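Local coordinates for tetracycline repressor protein class G (PDB 6RX9), which represses the tetracycline resistance gene by binding its operator DNA through a helix-turn-helix, and lets go of it when tetracycline binds, at residues Leu60-Arg63 / His64-Ser67; Asn72-Trp75 / Arg76-Leu79. All blocks are in the same frame, centred on the assembly; numbering follows the deposited sequence.

Contact 1 (60-67) and contact 2 (72-79) follow one another along the chain, their centres about 16 Å apart. The first is the short helix 61-64 and the turn after it; the second is the start of helix 75-91. They meet where the ring of Phe78 packs against the turn, Ser67 O lying 3.5 Å from Phe78 CZ. A long, weak ion pair also joins Arg66 to Glu73. Contact 1 holds His64, which probably binds tetracycline, and its Arg63 bonds to Asn82, which probably does so too. Contact 2 lies farther off, the side chain of Phe78 about 11 Å from that of His64 but about 5 Å from that of Asn82.

Contact 1: residues Leu60-Arg63 / His64-Ser67; sequences LAER and HTRS
His64 folds back over the turn of chain before it, its imidazole lying on the carbonyl oxygen of Leu60. Leu60 O sits 3.1 Å from the ring plane, over its centre, with His64 CD2 its nearest ring atom at 3.2 Å. The same oxygen accepts the backbone N-H of His64, Leu60 O to His64 N being 3.2 Å, so one carbonyl both bonds the amide and supports the ring. With CG anti to the carbonyl carbon (chi1 -59°), the ring is carried back over Leu60, whose CB is 3.8 Å from His64 NE2. One residue on, Thr65 turns its hydroxyl back to the preceding turn: OG1 donates to Glu62 O at 2.5 Å, tilted from the carbonyl plane, while CG2 comes 3.7 Å from Ala61 O. Arg66 N bonds to Arg63 O at 3.0 Å. A type I turn from His64 to Ser67 follows, and Ser67 OG reinforces it with a bond of 2.7 Å to His64 O. Arg63, its chain extended from CG to NE, hydrogen-bonds through NH1 to Ser138 and Asn82, and its guanidinium makes a cation-pi contact with Phe86. Asn82 also donates to Arg66 O, and Ser67 O accepts from Gln116. His64 and Asn82 probably bind tetracycline, and His100, beside Leu60, is a probable magnesium ligand; with its face on Leu60 O, the His64 imidazole probably feels the partial negative charge of that oxygen.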
loop_
_atom_site.group_PDB
_atom_site.type_symbol
_atom_site.label_atom_id
_atom_site.label_comp_id
_atom_site.label_asym_id
_atom_site.label_seq_id
_atom_site.Cartn_x
_atom_site.Cartn_y
_atom_site.Cartn_z
ATOM N N LEU A 60 13.685 4.701 6.404
ATOM C CA LEU A 60 14.000 3.265 6.154
ATOM C C LEU A 60 15.256 2.822 6.923
ATOM O O LEU A 60 15.679 1.666 6.710
ATOM C CB LEU A 60 14.174 3.047 4.646
ATOM C CG LEU A 60 12.936 3.329 3.794
ATOM C CD1 LEU A 60 13.179 2.956 2.340
ATOM C CD2 LEU A 60 11.717 2.594 4.334
ATOM N N ALA A 61 15.813 3.675 7.793
ATOM C CA ALA A 61 17.011 3.389 8.623
ATOM C C ALA A 61 16.829 2.078 9.401
ATOM O O ALA A 61 17.738 1.228 9.341
ATOM C CB ALA A 61 17.282 4.545 9.555
ATOM N N GLU A 62 15.699 1.931 10.105
ATOM C CA GLU A 62 15.349 0.747 10.945
ATOM C C GLU A 62 15.385 -0.532 10.094
ATOM O O GLU A 62 15.854 -1.563 10.614
ATOM C CB GLU A 62 13.981 0.957 11.602
ATOM C CG GLU A 62 13.360 -0.290 12.221
ATOM C CD GLU A 62 14.066 -0.858 13.441
ATOM O OE1 GLU A 62 15.052 -0.245 13.896
ATOM O OE2 GLU A 62 13.620 -1.914 13.940
ATOM N N ARG A 63 14.910 -0.471 8.844
ATOM C CA ARG A 63 14.833 -1.646 7.931
ATOM C C ARG A 63 16.243 -2.080 7.506
ATOM O O ARG A 63 16.460 -3.300 7.375
ATOM C CB ARG A 63 13.963 -1.357 6.701
ATOM C CG ARG A 63 13.458 -2.622 6.021
ATOM C CD ARG A 63 12.868 -2.423 4.637
ATOM N NE ARG A 63 12.271 -3.663 4.151
ATOM C CZ ARG A 63 11.572 -3.795 3.024
ATOM N NH1 ARG A 63 11.081 -4.977 2.693
ATOM N NH2 ARG A 63 11.367 -2.756 2.231
ATOM N N HIS A 64 17.168 -1.132 7.312
ATOM C CA HIS A 64 18.562 -1.397 6.852
ATOM C C HIS A 64 19.308 -2.284 7.859
ATOM O O HIS A 64 20.212 -3.030 7.426
ATOM C CB HIS A 64 19.326 -0.090 6.600
ATOM C CG HIS A 64 18.693 0.803 5.584
ATOM N ND1 HIS A 64 18.072 0.313 4.451
ATOM C CD2 HIS A 64 18.594 2.149 5.520
ATOM C CE1 HIS A 64 17.610 1.320 3.737
ATOM N NE2 HIS A 64 17.916 2.456 4.372
ATOM N N THR A 65 18.952 -2.207 9.148
ATOM C CA THR A 65 19.585 -2.985 10.251
ATOM C C THR A 65 19.187 -4.466 10.144
ATOM O O THR A 65 19.930 -5.310 10.688
ATOM C CB THR A 65 19.223 -2.414 11.630
ATOM O OG1 THR A 65 17.824 -2.605 11.850
ATOM C CG2 THR A 65 19.569 -0.949 11.780
ATOM N N ARG A 66 18.067 -4.766 9.475
ATOM C CA ARG A 66 17.516 -6.142 9.310
ATOM C C ARG A 66 17.474 -6.527 7.824
ATOM O O ARG A 66 16.701 -7.444 7.475
ATOM C CB ARG A 66 16.126 -6.214 9.955
ATOM C CG ARG A 66 16.157 -6.500 11.449
ATOM C CD ARG A 66 16.445 -7.962 11.724
ATOM N NE ARG A 66 16.509 -8.265 13.147
ATOM C CZ ARG A 66 16.591 -9.491 13.662
ATOM N NH1 ARG A 66 16.609 -10.553 12.870
ATOM N NH2 ARG A 66 16.651 -9.652 14.973
ATOM N N SER A 67 18.296 -5.884 6.987
ATOM C CA SER A 67 18.326 -6.081 5.513
ATOM C C SER A 67 19.183 -7.301 5.140
ATOM O O SER A 67 18.915 -7.894 4.079
ATOM C CB SER A 67 18.815 -4.835 4.813
ATOM O OG SER A 67 20.153 -4.537 5.180
#

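Contact 2: residues Asn72-Trp75 / Arg76-Leu79; sequences NEDW and RVFL
Asp74 N-caps helix 75-91, its carboxylate turned to the amides of Arg76 and Val77. Its OD1 accepts weakly from Val77 N at 3.4 Å and its OD2, also weakly, from Arg76 N. Chi1 of 81° sets the carboxylate between the backbone N and the carbonyl carbon, within reach of both. Two backbone bonds carry the helix on: Phe78 N to Asp74 O at 3.2 Å and Leu79 N to Trp75 O at 3.0 Å. Among charges, OD2 of Asp74 also forms a salt bridge with Arg76 NH2 at 2.8 Å, carboxylate and guanidinium planes 49° apart; Arg76 has a second acidic partner, Glu200, which makes a salt bridge with NE. Glu73 brings OE2 to the edge of the Phe78 ring, 3.6 Å from Phe78 CD1, and the same oxygen accepts from Glu70 N. The apolar contacts centre on Trp75: Arg76 CG stands over the six-membered ring in a CH-pi contact, 3.6 Å from its centroid, and Leu79 CD1 meets the indole edge in plane at CE3. Beyond the segments, Trp75 packs on Ile196 and Phe199 of helix 185-202, on Leu120 of helix 110-122 and edge-to-face with Phe125, so the first turn of helix 75-91 is packed through Trp75 against both helices.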
loop_
_atom_site.group_PDB
_atom_site.type_symbol
_atom_site.label_atom_id
_atom_site.label_comp_id
_atom_site.label_asym_id
_atom_site.label_seq_id
_atom_site.Cartn_x
_atom_site.Cartn_y
_atom_site.Cartn_z
ATOM N N ASN A 72 23.106 -18.648 10.919
ATOM C CA ASN A 72 22.343 -19.653 11.709
ATOM C C ASN A 72 20.867 -19.236 11.833
ATOM O O ASN A 72 20.184 -19.786 12.720
ATOM C CB ASN A 72 22.975 -19.882 13.087
ATOM C CG ASN A 72 24.439 -20.263 13.010
ATOM O OD1 ASN A 72 24.844 -21.008 12.122
ATOM N ND2 ASN A 72 25.240 -19.760 13.935
ATOM N N GLU A 73 20.384 -18.326 10.979
ATOM C CA GLU A 73 18.948 -17.932 10.913
ATOM C C GLU A 73 18.382 -18.443 9.581
ATOM O O GLU A 73 19.057 -18.277 8.549
ATOM C CB GLU A 73 18.785 -16.420 11.116
ATOM C CG GLU A 73 18.399 -15.639 9.867
ATOM C CD GLU A 73 18.066 -14.171 10.095
ATOM O OE1 GLU A 73 17.511 -13.842 11.163
ATOM O OE2 GLU A 73 18.363 -13.355 9.201
ATOM N N ASP A 74 17.200 -19.067 9.610
ATOM C CA ASP A 74 16.540 -19.637 8.406
ATOM C C ASP A 74 15.766 -18.520 7.694
ATOM O O ASP A 74 15.583 -17.443 8.299
ATOM C CB ASP A 74 15.644 -20.828 8.763
ATOM C CG ASP A 74 14.282 -20.426 9.299
ATOM O OD1 ASP A 74 14.244 -19.585 10.216
ATOM O OD2 ASP A 74 13.272 -20.939 8.776
ATOM N N TRP A 75 15.337 -18.782 6.459
ATOM C CA TRP A 75 14.669 -17.803 5.560
ATOM C C TRP A 75 13.373 -17.274 6.192
ATOM O O TRP A 75 13.027 -16.111 5.915
ATOM C CB TRP A 75 14.421 -18.416 4.174
ATOM C CG TRP A 75 13.460 -19.566 4.146
ATOM C CD1 TRP A 75 13.748 -20.892 4.297
ATOM C CD2 TRP A 75 12.043 -19.490 3.918
ATOM N NE1 TRP A 75 12.609 -21.644 4.191
ATOM C CE2 TRP A 75 11.546 -20.811 3.956
ATOM C CE3 TRP A 75 11.149 -18.437 3.688
ATOM C CZ2 TRP A 75 10.195 -21.098 3.775
ATOM C CZ3 TRP A 75 9.814 -18.724 3.511
ATOM C CH2 TRP A 75 9.346 -20.036 3.555
ATOM N N ARG A 76 12.686 -18.082 7.006
ATOM C CA ARG A 76 11.375 -17.719 7.616
ATOM C C ARG A 76 11.576 -16.588 8.633
ATOM O O ARG A 76 10.801 -15.611 8.593
ATOM C CB ARG A 76 10.723 -18.935 8.278
ATOM C CG ARG A 76 10.406 -20.069 7.314
ATOM C CD ARG A 76 9.710 -21.224 8.010
ATOM N NE ARG A 76 9.982 -22.501 7.361
ATOM C CZ ARG A 76 10.858 -23.418 7.776
ATOM N NH1 ARG A 76 11.001 -24.539 7.087
ATOM N NH2 ARG A 76 11.586 -23.230 8.864
ATOM N N VAL A 77 12.581 -16.712 9.501
ATOM C CA VAL A 77 12.906 -15.695 10.545
ATOM C C VAL A 77 13.401 -14.418 9.851
ATOM O O VAL A 77 12.986 -13.327 10.282
ATOM C CB VAL A 77 13.923 -16.236 11.569
ATOM C CG1 VAL A 77 14.425 -15.145 12.502
ATOM C CG2 VAL A 77 13.340 -17.394 12.366
ATOM N N PHE A 78 14.229 -14.552 8.807
ATOM C CA PHE A 78 14.784 -13.415 8.025
ATOM C C PHE A 78 13.645 -12.571 7.438
ATOM O O PHE A 78 13.659 -11.342 7.636
ATOM C CB PHE A 78 15.706 -13.890 6.899
ATOM C CG PHE A 78 16.097 -12.785 5.951
ATOM C CD1 PHE A 78 16.864 -11.719 6.393
ATOM C CD2 PHE A 78 15.671 -12.790 4.631
ATOM C CE1 PHE A 78 17.211 -10.688 5.534
ATOM C CE2 PHE A 78 16.014 -11.756 3.773
ATOM C CZ PHE A 78 16.785 -10.709 4.225
ATOM N N LEU A 79 12.701 -13.206 6.734
ATOM C CA LEU A 79 11.580 -12.503 6.047
ATOM C C LEU A 79 10.666 -11.841 7.084
ATOM O O LEU A 79 10.251 -10.690 6.839
ATOM C CB LEU A 79 10.800 -13.482 5.163
ATOM C CG LEU A 79 11.512 -13.936 3.888
ATOM C CD1 LEU A 79 10.611 -14.834 3.058
ATOM C CD2 LEU A 79 11.985 -12.746 3.064
#